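Local coordinates for protein predicted acetamidase/formamidase (Thermoanaerobacter tengcongensis, PDB 3TKK) that probably hydrolyses carbon-nitrogen bonds, other than peptide bonds, in linear amides and binds zinc and calcium ions, at residues 187-190 with 191-195; 221-225 with 226-230; 237-240 with 241-245; 276-280 with 281-285. All blocks are in the same frame, centred on the assembly; numbering follows the deposited sequence.

Along the chain the four contacts follow one another in series; none nests in or crosses another. Contact 1 closes a tight turn in the loop after strand 180-186. Contact 2 closes the hairpin of strands 221-223 and 227-234, and contact 3 forms the first turns of helix 237-255, to which Thr230 OG1 of contact 2 is hydrogen-bonded at Ala244 O. Contact 4 closes the hairpin of strands 272-277 and 283-290, in the same sheet as contact 2. It touches contacts 1 and 3: Gly192 is probably hydrogen-bonded to Ser276 and Val278, while Leu237 and Val241 pack on Val278 and Ala285. Contacts 1 and 3, and Lys283 of contact 4, meet the second subunit.

Contact 1 (187-190 with 191-195); sequences ALMG and DGEVG
Met189 and Glu193 meet side chain to side chain, crossing at about a right angle. The sulfur does most of the touching: Met189 SD lies 3.5 Å from Glu193 CD and 3.6 Å from Glu193 OE2. Further back, the aliphatic parts pack, with Met189 CG 3.9 Å from Glu193 CG. Glu193 has its CG anti to the backbone N (chi1 -167°) and runs on extended, which brings the carboxylate alongside the sulfur. In the backbone, Glu193 N donates to Gly190 O at 2.8 Å, bent to 143°. At the corner of the turn the Asp191 carboxylate makes a salt bridge with Arg286 and a hydrogen bond with Thr161, while the Asp191 backbone N is bonded to Asn272 of the second subunit. An alanine in place of Glu193 removes the chain that Met189 SD packs on, would probably leave a gap beside the sulfur, and is likely to deprive the metal site of a carboxylate. The backbone from Gly190 to Glu193 is a type II beta turn with Gly192 in its third position. The Glu193 side chain, which binds zinc in a structure of this protein though not in this chain, lies about 4 Å from the bound zinc ion and from the calcium ion.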
ATOM      1  N   ALA A 187       7.955   0.149 -18.304  1.00 19.51           N
ATOM      2  CA  ALA A 187       8.442   1.532 -18.261  1.00 20.26           C
ATOM      3  C   ALA A 187       7.794   2.368 -17.109  1.00 19.98           C
ATOM      4  O   ALA A 187       8.295   3.451 -16.735  1.00 22.05           O
ATOM      5  CB  ALA A 187       8.051   2.188 -19.587  1.00 23.55           C
ATOM      6  N   LEU A 188       6.669   1.906 -16.618  1.00 19.27           N
ATOM      7  CA  LEU A 188       5.809   2.550 -15.615  1.00 19.00           C
ATOM      8  C   LEU A 188       4.735   1.562 -15.163  1.00 18.19           C
ATOM      9  O   LEU A 188       4.163   0.956 -15.985  1.00 18.22           O
ATOM     10  CB  LEU A 188       5.024   3.680 -16.224  1.00 19.75           C
ATOM     11  CG  LEU A 188       4.400   4.674 -15.201  1.00 21.81           C
ATOM     12  CD1 LEU A 188       5.351   5.142 -14.059  1.00 19.81           C
ATOM     13  CD2 LEU A 188       3.722   5.866 -16.015  1.00 20.80           C
ATOM     14  N   MET A 189       4.425   1.554 -13.872  1.00 17.67           N
ATOM     15  CA  MET A 189       3.296   0.724 -13.374  1.00 17.09           C
ATOM     16  C   MET A 189       2.979   1.300 -11.980  1.00 16.89           C
ATOM     17  O   MET A 189       3.889   1.710 -11.235  1.00 16.96           O
ATOM     18  CB  MET A 189       3.743  -0.784 -13.237  1.00 16.58           C
ATOM     19  CG  MET A 189       2.511  -1.744 -12.845  1.00 16.21           C
ATOM     20  SD  MET A 189       3.165  -3.292 -12.207  1.00 17.80           S
ATOM     21  CE  MET A 189       3.567  -2.713 -10.572  1.00 15.53           C
ATOM     22  N   GLY A 190       1.713   1.322 -11.593  1.00 18.11           N
ATOM     23  CA  GLY A 190       1.353   1.629 -10.258  1.00 16.58           C
ATOM     24  C   GLY A 190       1.097   0.443  -9.387  1.00 16.05           C
ATOM     25  O   GLY A 190       0.633  -0.659  -9.828  1.00 16.12           O
ATOM     26  N   ASP A 191       1.184   0.680  -8.097  1.00 15.99           N
ATOM     27  CA  ASP A 191       1.059  -0.435  -7.165  1.00 15.66           C
ATOM     28  C   ASP A 191      -0.352  -0.976  -7.342  1.00 15.62           C
ATOM     29  O   ASP A 191      -1.384  -0.201  -7.513  1.00 15.86           O
ATOM     30  CB  ASP A 191       1.105  -0.017  -5.642  1.00 15.80           C
ATOM     31  CG  ASP A 191       2.573   0.042  -5.081  1.00 16.07           C
ATOM     32  OD1 ASP A 191       3.507  -0.571  -5.681  1.00 17.22           O
ATOM     33  OD2 ASP A 191       2.806   0.713  -4.067  1.00 19.14           O
ATOM     34  N   GLY A 192      -0.413  -2.295  -7.309  1.00 15.44           N
ATOM     35  CA  GLY A 192      -1.755  -2.974  -7.550  1.00 15.58           C
ATOM     36  C   GLY A 192      -1.947  -3.413  -9.051  1.00 15.72           C
ATOM     37  O   GLY A 192      -2.601  -4.458  -9.372  1.00 15.92           O
ATOM     38  N   GLU A 193      -1.403  -2.629  -9.938  1.00 15.79           N
ATOM     39  CA  GLU A 193      -1.391  -2.992 -11.408  1.00 16.06           C
ATOM     40  C   GLU A 193      -2.826  -3.246 -11.867  1.00 16.48           C
ATOM     41  O   GLU A 193      -3.107  -4.318 -12.536  1.00 16.75           O
ATOM     42  CB  GLU A 193      -0.502  -4.251 -11.707  1.00 15.91           C
ATOM     43  CG  GLU A 193      -0.247  -4.401 -13.294  1.00 16.30           C
ATOM     44  CD  GLU A 193       0.750  -5.534 -13.511  1.00 20.71           C
ATOM     45  OE1 GLU A 193       0.739  -6.445 -12.600  1.00 15.98           O
ATOM     46  OE2 GLU A 193       1.524  -5.498 -14.526  1.00 18.05           O
ATOM     47  N   VAL A 194      -3.764  -2.319 -11.542  1.00 16.69           N
ATOM     48  CA  VAL A 194      -5.217  -2.821 -11.440  1.00 17.09           C
ATOM     49  C   VAL A 194      -5.903  -2.966 -12.795  1.00 17.76           C
ATOM     50  O   VAL A 194      -7.019  -3.545 -12.892  1.00 18.82           O
ATOM     51  CB  VAL A 194      -6.079  -1.859 -10.487  1.00 17.18           C
ATOM     52  CG1 VAL A 194      -5.538  -1.784  -9.002  1.00 16.71           C
ATOM     53  CG2 VAL A 194      -6.166  -0.366 -11.069  1.00 17.48           C
ATOM     54  N   GLY A 195      -5.287  -2.457 -13.851  1.00 17.93           N
ATOM     55  CA  GLY A 195      -5.851  -2.654 -15.210  1.00 23.25           C
ATOM     56  C   GLY A 195      -5.430  -4.019 -15.802  1.00 21.09           C
ATOM     57  O   GLY A 195      -5.878  -4.409 -16.849  1.00 21.13           O
TER

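Contact 2 (221-225 with 226-230); sequences VVKTA and EVTAT
Val221 packs against the second strand over one face of the pair, its CG1 3.6 Å from Thr228 CG2 and its CG2 beside Thr230 CG2. On the other face Val222 CG1 lies 4.2 Å from Ala229 CB, and both residues touch Leu162. In the backbone, Val222 and Ala229 form an antiparallel hydrogen-bonded pair: Val222 N reaches Ala229 O at 2.9 Å and Ala229 N reaches Val222 O at 2.7 Å. This inner end is buried; Thr230 OG1 is held by Ala244 O and Thr228 OG1 by Asn291, which secure the second strand from outside the pair. The whole is a beta hairpin inside the mixed sheet, strand 168-172 lying beyond the first strand and strand 283-290 beyond the second. Toward the tip the packing gives way to polar bonds. Thr224 N donates to Val227 O almost straight, at 171°. Thr224 OG1 sits between its backbone N and carbonyl carbon (chi1 67°), a torsion that lets it reach over the turn and accept from Glu226 N at 3.0 Å and Val227 N at 3.1 Å. The first of these makes an ST turn. Val227 CG2 lies alongside, 3.4 Å from Thr224 OG1. Beyond this, Ala225 and Glu226 are exposed, the Glu226 chain folding back beside the Ala225 carbonyl. On the face of Val221, Lys223 CG passes Thr228 OG1 and the chain runs on extended, away from the second strand.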
ATOM      1  N   VAL A 221      13.153 -10.299  -0.421  1.00 18.98           N
ATOM      2  CA  VAL A 221      13.195  -9.005   0.264  1.00 19.21           C
ATOM      3  C   VAL A 221      13.796  -7.959  -0.703  1.00 18.98           C
ATOM      4  O   VAL A 221      14.638  -8.309  -1.533  1.00 21.93           O
ATOM      5  CB  VAL A 221      14.176  -9.086   1.481  1.00 20.30           C
ATOM      6  CG1 VAL A 221      14.520  -7.578   2.028  1.00 20.77           C
ATOM      7  CG2 VAL A 221      13.593  -9.969   2.582  1.00 21.39           C
ATOM      8  N   VAL A 222      13.293  -6.739  -0.703  1.00 18.81           N
ATOM      9  CA  VAL A 222      13.880  -5.696  -1.601  1.00 18.81           C
ATOM     10  C   VAL A 222      14.367  -4.621  -0.749  1.00 19.65           C
ATOM     11  O   VAL A 222      13.698  -4.193   0.264  1.00 19.83           O
ATOM     12  CB  VAL A 222      12.922  -5.161  -2.756  1.00 18.03           C
ATOM     13  CG1 VAL A 222      11.597  -4.803  -2.200  1.00 21.36           C
ATOM     14  CG2 VAL A 222      13.641  -3.849  -3.432  1.00 18.42           C
ATOM     15  N   LYS A 223      15.549  -4.106  -1.084  1.00 21.09           N
ATOM     16  CA  LYS A 223      16.035  -3.002  -0.266  1.00 21.21           C
ATOM     17  C   LYS A 223      16.351  -1.883  -1.243  1.00 25.22           C
ATOM     18  O   LYS A 223      16.991  -2.133  -2.253  1.00 23.96           O
ATOM     19  CB  LYS A 223      17.325  -3.400   0.438  1.00 22.28           C
ATOM     20  CG  LYS A 223      18.044  -2.167   1.164  1.00 24.30           C
ATOM     21  CD  LYS A 223      19.340  -2.617   1.906  1.00 29.84           C
ATOM     22  CE  LYS A 223      20.168  -1.382   2.436  1.00 34.46           C
ATOM     23  NZ  LYS A 223      21.473  -1.939   2.850  1.00 38.82           N
ATOM     24  N   THR A 224      15.903  -0.660  -0.958  1.00 22.74           N
ATOM     25  CA  THR A 224      16.120   0.419  -1.864  1.00 22.02           C
ATOM     26  C   THR A 224      17.000   1.290  -1.051  1.00 25.89           C
ATOM     27  O   THR A 224      17.468   0.916   0.046  1.00 31.21           O
ATOM     28  CB  THR A 224      14.802   1.190  -2.230  1.00 21.42           C
ATOM     29  OG1 THR A 224      14.358   1.845  -1.027  1.00 24.05           O
ATOM     30  CG2 THR A 224      13.619   0.163  -2.713  1.00 20.04           C
ATOM     31  N   ALA A 225      17.285   2.452  -1.597  1.00 25.19           N
ATOM     32  CA  ALA A 225      18.060   3.454  -0.818  1.00 28.74           C
ATOM     33  C   ALA A 225      17.415   3.873   0.513  1.00 27.09           C
ATOM     34  O   ALA A 225      18.144   4.248   1.496  1.00 30.53           O
ATOM     35  CB  ALA A 225      18.249   4.670  -1.662  1.00 26.47           C
ATOM     36  N   GLU A 226      16.108   3.754   0.572  1.00 27.64           N
ATOM     37  CA  GLU A 226      15.281   4.259   1.692  1.00 29.29           C
ATOM     38  C   GLU A 226      14.600   3.213   2.597  1.00 26.93           C
ATOM     39  O   GLU A 226      14.591   3.383   3.807  1.00 28.41           O
ATOM     40  CB  GLU A 226      14.322   5.317   1.126  1.00 32.25           C
ATOM     41  CG  GLU A 226      15.105   6.440   0.264  1.00 38.82           C
ATOM     42  CD  GLU A 226      16.135   7.247   1.054  1.00 48.75           C
ATOM     43  OE1 GLU A 226      15.913   7.419   2.271  1.00 51.68           O
ATOM     44  OE2 GLU A 226      17.170   7.801   0.490  1.00 50.66           O
ATOM     45  N   VAL A 227      14.188   2.057   2.045  1.00 23.39           N
ATOM     46  CA  VAL A 227      13.363   1.128   2.793  1.00 24.21           C
ATOM     47  C   VAL A 227      13.804  -0.256   2.422  1.00 24.57           C
ATOM     48  O   VAL A 227      14.556  -0.486   1.375  1.00 22.03           O
ATOM     49  CB  VAL A 227      11.870   1.252   2.395  1.00 21.77           C
ATOM     50  CG1 VAL A 227      11.322   2.651   2.771  1.00 25.05           C
ATOM     51  CG2 VAL A 227      11.729   0.974   0.909  1.00 24.24           C
ATOM     52  N   THR A 228      13.358  -1.171   3.281  1.00 22.21           N
ATOM     53  CA  THR A 228      13.661  -2.557   3.126  1.00 21.78           C
ATOM     54  C   THR A 228      12.336  -3.237   3.288  1.00 20.99           C
ATOM     55  O   THR A 228      11.628  -2.964   4.267  1.00 21.33           O
ATOM     56  CB  THR A 228      14.643  -3.086   4.262  1.00 22.95           C
ATOM     57  OG1 THR A 228      15.938  -2.551   3.994  1.00 24.86           O
ATOM     58  CG2 THR A 228      14.851  -4.643   4.088  1.00 22.60           C
ATOM     59  N   ALA A 229      11.911  -4.077   2.339  1.00 20.06           N
ATOM     60  CA  ALA A 229      10.523  -4.544   2.489  1.00 20.71           C
ATOM     61  C   ALA A 229      10.492  -6.019   2.223  1.00 19.19           C
ATOM     62  O   ALA A 229      11.108  -6.406   1.246  1.00 18.87           O
ATOM     63  CB  ALA A 229       9.673  -3.878   1.380  1.00 19.83           C
ATOM     64  N   THR A 230       9.762  -6.826   3.018  1.00 19.38           N
ATOM     65  CA  THR A 230       9.722  -8.233   2.735  1.00 19.28           C
ATOM     66  C   THR A 230       8.655  -8.282   1.716  1.00 19.22           C
ATOM     67  O   THR A 230       7.753  -7.365   1.759  1.00 18.14           O
ATOM     68  CB  THR A 230       9.289  -9.003   4.036  1.00 20.06           C
ATOM     69  OG1 THR A 230       8.247  -8.230   4.718  1.00 20.13           O
ATOM     70  CG2 THR A 230      10.511  -9.052   5.096  1.00 21.18           C
TER

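Contact 3 (237-240 with 241-245); sequences LDKA and VEIAV
Val241 turns CG1 anti to its own N (chi1 157°), which leaves CG2 beside that N and brings it to 3.3 Å from Leu237 O, one turn back. Ile243 CG1 takes the equivalent place, anti to the carbonyl carbon (chi1 -72°), and comes within 3.5 Å of Lys239 O, with CD1 beside the same oxygen. Each branch therefore lies against a carbonyl that its own residue's N-H also reaches. Val241 N bonds to Leu237 O at 2.8 Å and Ile243 N to Lys239 O at 2.9 Å, and the ladder continues with Glu242 N to Asp238 O and Ala244 N to Ala240 O, the last nearly straight at 176°. These are the i to i+4 bonds of the opening turns of alpha helix 237-255. Ala240 and Val241 face Ala285 of strand 283-290, whereas Ile243 rests on Ala232 and Ala234. At the helix start Asp238 OD1 accepts from Leu237 N of the second subunit, and Leu237 N donates to Asp238 OD1 of that subunit. Lys239 NZ stays 6.4 Å from Glu242 OE2, too far for a salt bridge. Backbone bonds and apolar branches thus hold these turns, and the Asp238 carboxylates tie the two helix starts together across the dimer.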
ATOM      1  N   LEU A 237      -4.745 -11.015  -0.783  1.00 19.04           N
ATOM      2  CA  LEU A 237      -3.941  -9.930  -0.269  1.00 23.01           C
ATOM      3  C   LEU A 237      -3.814  -9.960   1.247  1.00 21.22           C
ATOM      4  O   LEU A 237      -2.737  -9.692   1.764  1.00 18.81           O
ATOM      5  CB  LEU A 237      -4.660  -8.625  -0.624  1.00 25.86           C
ATOM      6  CG  LEU A 237      -3.887  -7.445  -1.062  1.00 27.73           C
ATOM      7  CD1 LEU A 237      -2.589  -7.669  -1.944  1.00 28.27           C
ATOM      8  CD2 LEU A 237      -4.772  -6.395  -1.764  1.00 26.15           C
ATOM      9  N   ASP A 238      -4.876 -10.446   1.915  1.00 19.84           N
ATOM     10  CA  ASP A 238      -4.935 -10.512   3.373  1.00 24.23           C
ATOM     11  C   ASP A 238      -3.812 -11.504   3.817  1.00 26.37           C
ATOM     12  O   ASP A 238      -2.991 -11.149   4.641  1.00 24.98           O
ATOM     13  CB  ASP A 238      -6.239 -11.132   3.872  1.00 25.24           C
ATOM     14  CG  ASP A 238      -7.451 -10.197   3.791  1.00 30.63           C
ATOM     15  OD1 ASP A 238      -7.348  -9.032   4.006  1.00 27.75           O
ATOM     16  OD2 ASP A 238      -8.580 -10.671   3.631  1.00 35.30           O
ATOM     17  N   LYS A 239      -3.778 -12.728   3.262  1.00 25.52           N
ATOM     18  CA  LYS A 239      -2.733 -13.663   3.607  1.00 22.65           C
ATOM     19  C   LYS A 239      -1.382 -13.039   3.142  1.00 21.98           C
ATOM     20  O   LYS A 239      -0.336 -13.170   3.799  1.00 20.93           O
ATOM     21  CB  LYS A 239      -2.977 -14.943   2.834  1.00 29.40           C
ATOM     22  CG  LYS A 239      -2.751 -16.198   3.602  1.00 38.43           C
ATOM     23  CD  LYS A 239      -2.526 -17.419   2.736  1.00 40.08           C
ATOM     24  CE  LYS A 239      -3.324 -18.702   3.289  1.00 42.18           C
ATOM     25  NZ  LYS A 239      -2.603 -19.986   2.926  1.00 42.83           N
ATOM     26  N   ALA A 240      -1.346 -12.450   1.950  1.00 19.78           N
ATOM     27  CA  ALA A 240      -0.028 -12.147   1.542  1.00 19.81           C
ATOM     28  C   ALA A 240       0.509 -11.170   2.567  1.00 19.16           C
ATOM     29  O   ALA A 240       1.701 -11.192   2.897  1.00 20.82           O
ATOM     30  CB  ALA A 240       0.109 -11.604   0.020  1.00 18.23           C
ATOM     31  N   VAL A 241      -0.314 -10.248   3.010  1.00 19.14           N
ATOM     32  CA  VAL A 241       0.216  -9.215   3.936  1.00 19.24           C
ATOM     33  C   VAL A 241       0.669  -9.885   5.258  1.00 20.94           C
ATOM     34  O   VAL A 241       1.764  -9.603   5.838  1.00 20.47           O
ATOM     35  CB  VAL A 241      -0.913  -8.200   4.282  1.00 19.26           C
ATOM     36  CG1 VAL A 241      -0.602  -7.487   5.640  1.00 19.88           C
ATOM     37  CG2 VAL A 241      -1.141  -7.164   3.150  1.00 18.40           C
ATOM     38  N   GLU A 242      -0.153 -10.848   5.703  1.00 20.99           N
ATOM     39  CA  GLU A 242       0.183 -11.558   6.916  1.00 24.01           C
ATOM     40  C   GLU A 242       1.559 -12.294   6.806  1.00 25.72           C
ATOM     41  O   GLU A 242       2.347 -12.299   7.758  1.00 26.77           O
ATOM     42  CB  GLU A 242      -0.924 -12.614   7.277  1.00 28.92           C
ATOM     43  CG  GLU A 242      -0.325 -13.715   8.069  1.00 39.36           C
ATOM     44  CD  GLU A 242      -1.066 -15.124   8.068  1.00 46.70           C
ATOM     45  OE1 GLU A 242      -2.196 -15.161   8.590  1.00 45.64           O
ATOM     46  OE2 GLU A 242      -0.444 -16.162   7.563  1.00 50.65           O
ATOM     47  N   ILE A 243       1.841 -12.916   5.650  1.00 21.96           N
ATOM     48  CA  ILE A 243       3.082 -13.600   5.488  1.00 21.84           C
ATOM     49  C   ILE A 243       4.193 -12.542   5.511  1.00 21.34           C
ATOM     50  O   ILE A 243       5.198 -12.726   6.240  1.00 24.74           O
ATOM     51  CB  ILE A 243       3.150 -14.364   4.129  1.00 21.32           C
ATOM     52  CG1 ILE A 243       2.165 -15.633   4.227  1.00 22.23           C
ATOM     53  CG2 ILE A 243       4.647 -14.816   3.869  1.00 21.34           C
ATOM     54  CD1 ILE A 243       1.669 -16.091   2.749  1.00 21.71           C
ATOM     55  N   ALA A 244       4.075 -11.521   4.705  1.00 20.37           N
ATOM     56  CA  ALA A 244       5.107 -10.445   4.702  1.00 21.05           C
ATOM     57  C   ALA A 244       5.458  -9.932   6.085  1.00 20.92           C
ATOM     58  O   ALA A 244       6.632  -9.789   6.367  1.00 23.39           O
ATOM     59  CB  ALA A 244       4.813  -9.265   3.757  1.00 19.11           C
ATOM     60  N   VAL A 245       4.466  -9.626   6.889  1.00 21.33           N
ATOM     61  CA  VAL A 245       4.700  -9.140   8.252  1.00 22.32           C
ATOM     62  C   VAL A 245       5.395 -10.155   9.107  1.00 23.60           C
ATOM     63  O   VAL A 245       6.344  -9.822   9.791  1.00 24.12           O
ATOM     64  CB  VAL A 245       3.317  -8.716   8.891  1.00 23.31           C
ATOM     65  CG1 VAL A 245       3.377  -8.235  10.362  1.00 23.81           C
ATOM     66  CG2 VAL A 245       2.787  -7.613   8.084  1.00 21.65           C
TER

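Contact 4 (276-280 with 281-285); sequences SQVVD and PLKTA
A classic beta bulge, with Ser276 and Gln277 both facing Thr284, lies in the hairpin of strands 272-277 and 283-290, whose connecting loop borders the calcium site. Thr284 O accepts from two neighbouring donors, Ser276 N at 2.8 Å and Gln277 N at 3.1 Å. In return, Thr284 N donates to Gln277 O at 2.9 Å. The Gln277 side chain curls over the loop: CG sits in the crowded position between its backbone N and carbonyl carbon (chi1 52°), and a second bend (chi2 79°) points NE2 across the hairpin and OE1 back into the loop. Its NE2 donates to Thr284 OG1 at 3.1 Å, tilted from the amide plane, and to Leu282 O at a very short distance whose exact value is doubtful. Its OE1 accepts Val279 N at 2.8 Å and Asp280 N at 2.6 Å, from opposite faces of the amide. Thr284 OG1 is also bonded to Ser233, and Ser276 OG to Thr160 and Arg286; Thr284 CG2 packs 3.7 Å from Ser276 CB. Past the amide, the Asp280 side chain comes to about 4 Å from the bound calcium ion, near Asn157 and Asp159. A leucine in place of Gln277 would probably leave Val279 N and Asp280 N without their acceptor and Thr284 OG1 without the NE2 donor, freeing the loop to move. With both amide ends engaged, the glutamine's rotation is fixed, and the grip on Asp280 N probably helps to keep that side chain beside the calcium.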
ATOM      1  N   SER A 276       1.631  -4.805  -3.997  1.00 15.43           N
ATOM      2  CA  SER A 276       2.363  -4.894  -5.299  1.00 15.23           C
ATOM      3  C   SER A 276       1.458  -5.116  -6.413  1.00 15.18           C
ATOM      4  O   SER A 276       1.454  -4.269  -7.256  1.00 15.16           O
ATOM      5  CB  SER A 276       3.529  -5.864  -5.297  1.00 15.24           C
ATOM      6  OG  SER A 276       4.626  -5.441  -4.369  1.00 15.43           O
ATOM      7  N   GLN A 277       0.610  -6.246  -6.378  1.00 15.32           N
ATOM      8  CA  GLN A 277      -0.292  -6.423  -7.468  1.00 15.45           C
ATOM      9  C   GLN A 277      -1.408  -7.249  -6.990  1.00 15.80           C
ATOM     10  O   GLN A 277      -1.217  -8.156  -6.111  1.00 15.97           O
ATOM     11  CB  GLN A 277       0.344  -7.125  -8.740  1.00 15.49           C
ATOM     12  CG  GLN A 277       1.080  -8.438  -8.527  1.00 15.58           C
ATOM     13  CD  GLN A 277       0.109  -9.592  -8.399  1.00 16.03           C
ATOM     14  OE1 GLN A 277      -1.012  -9.500  -8.980  1.00 16.62           O
ATOM     15  NE2 GLN A 277       0.614 -10.749  -7.914  1.00 16.26           N
ATOM     16  N   VAL A 278      -2.610  -6.943  -7.552  1.00 17.38           N
ATOM     17  CA  VAL A 278      -3.800  -7.775  -7.204  1.00 16.59           C
ATOM     18  C   VAL A 278      -4.405  -8.462  -8.370  1.00 20.59           C
ATOM     19  O   VAL A 278      -5.507  -8.919  -8.297  1.00 21.68           O
ATOM     20  CB  VAL A 278      -4.892  -6.876  -6.582  1.00 20.47           C
ATOM     21  CG1 VAL A 278      -4.282  -6.203  -5.331  1.00 21.47           C
ATOM     22  CG2 VAL A 278      -5.253  -5.682  -7.579  1.00 16.68           C
ATOM     23  N   VAL A 279      -3.662  -8.672  -9.440  1.00 19.11           N
ATOM     24  CA  VAL A 279      -4.418  -9.104 -10.583  1.00 22.10           C
ATOM     25  C   VAL A 279      -3.762 -10.462 -11.074  1.00 25.98           C
ATOM     26  O   VAL A 279      -4.209 -11.008 -12.052  1.00 28.93           O
ATOM     27  CB  VAL A 279      -4.206  -8.006 -11.765  1.00 24.94           C
ATOM     28  CG1 VAL A 279      -4.801  -6.589 -11.397  1.00 17.26           C
ATOM     29  CG2 VAL A 279      -2.809  -7.857 -12.170  1.00 20.73           C
ATOM     30  N   ASP A 280      -2.604 -10.891 -10.515  1.00 25.55           N
ATOM     31  CA  ASP A 280      -1.930 -12.071 -11.052  1.00 24.53           C
ATOM     32  C   ASP A 280      -2.566 -13.298 -10.363  1.00 25.53           C
ATOM     33  O   ASP A 280      -3.520 -13.192  -9.539  1.00 26.52           O
ATOM     34  CB  ASP A 280      -0.353 -12.043 -10.899  1.00 26.01           C
ATOM     35  CG  ASP A 280       0.334 -10.804 -11.628  1.00 27.75           C
ATOM     36  OD1 ASP A 280      -0.171 -10.449 -12.704  1.00 29.86           O
ATOM     37  OD2 ASP A 280       1.377 -10.221 -11.162  1.00 20.79           O
ATOM     38  N   PRO A 281      -2.121 -14.510 -10.749  1.00 29.63           N
ATOM     39  CA  PRO A 281      -2.828 -15.677 -10.216  1.00 28.04           C
ATOM     40  C   PRO A 281      -2.737 -15.701  -8.657  1.00 26.27           C
ATOM     41  O   PRO A 281      -3.578 -16.197  -7.979  1.00 24.92           O
ATOM     42  CB  PRO A 281      -2.023 -16.860 -10.811  1.00 32.11           C
ATOM     43  CG  PRO A 281      -1.464 -16.318 -12.190  1.00 32.78           C
ATOM     44  CD  PRO A 281      -1.104 -14.831 -11.782  1.00 32.03           C
ATOM     45  N   LEU A 282      -1.675 -15.151  -8.090  1.00 22.12           N
ATOM     46  CA  LEU A 282      -1.650 -14.860  -6.690  1.00 19.50           C
ATOM     47  C   LEU A 282      -1.419 -13.370  -6.606  1.00 21.65           C
ATOM     48  O   LEU A 282      -0.792 -12.773  -7.584  1.00 20.26           O
ATOM     49  CB  LEU A 282      -0.471 -15.610  -6.109  1.00 21.89           C
ATOM     50  CG  LEU A 282      -0.316 -17.123  -6.193  1.00 22.80           C
ATOM     51  CD1 LEU A 282       0.985 -17.692  -5.384  1.00 21.52           C
ATOM     52  CD2 LEU A 282      -1.628 -17.931  -5.733  1.00 26.44           C
ATOM     53  N   LYS A 283      -1.827 -12.746  -5.483  1.00 17.87           N
ATOM     54  CA  LYS A 283      -1.555 -11.235  -5.188  1.00 17.14           C
ATOM     55  C   LYS A 283      -0.299 -11.158  -4.391  1.00 17.44           C
ATOM     56  O   LYS A 283       0.087 -12.142  -3.762  1.00 22.19           O
ATOM     57  CB  LYS A 283      -2.733 -10.692  -4.335  1.00 22.32           C
ATOM     58  CG  LYS A 283      -4.133 -11.306  -4.994  1.00 27.43           C
ATOM     59  CD  LYS A 283      -5.237 -10.484  -4.451  1.00 34.27           C
ATOM     60  CE  LYS A 283      -6.650 -10.703  -5.134  1.00 37.71           C
ATOM     61  NZ  LYS A 283      -6.426 -11.740  -6.087  1.00 30.51           N
ATOM     62  N   THR A 284       0.406 -10.062  -4.598  1.00 20.50           N
ATOM     63  CA  THR A 284       1.653  -9.894  -3.992  1.00 18.23           C
ATOM     64  C   THR A 284       1.523  -8.580  -3.138  1.00 16.12           C
ATOM     65  O   THR A 284       1.033  -7.510  -3.577  1.00 16.78           O
ATOM     66  CB  THR A 284       2.715  -9.716  -5.037  1.00 16.03           C
ATOM     67  OG1 THR A 284       2.834 -10.900  -5.827  1.00 16.08           O
ATOM     68  CG2 THR A 284       4.049  -9.449  -4.370  1.00 15.85           C
ATOM     69  N   ALA A 285       2.037  -8.663  -1.907  1.00 16.60           N
ATOM     70  CA  ALA A 285       2.068  -7.572  -1.008  1.00 16.43           C
ATOM     71  C   ALA A 285       3.410  -7.459  -0.424  1.00 17.72           C
ATOM     72  O   ALA A 285       4.272  -8.339  -0.616  1.00 17.88           O
ATOM     73  CB  ALA A 285       1.046  -7.834   0.214  1.00 16.99           C
TER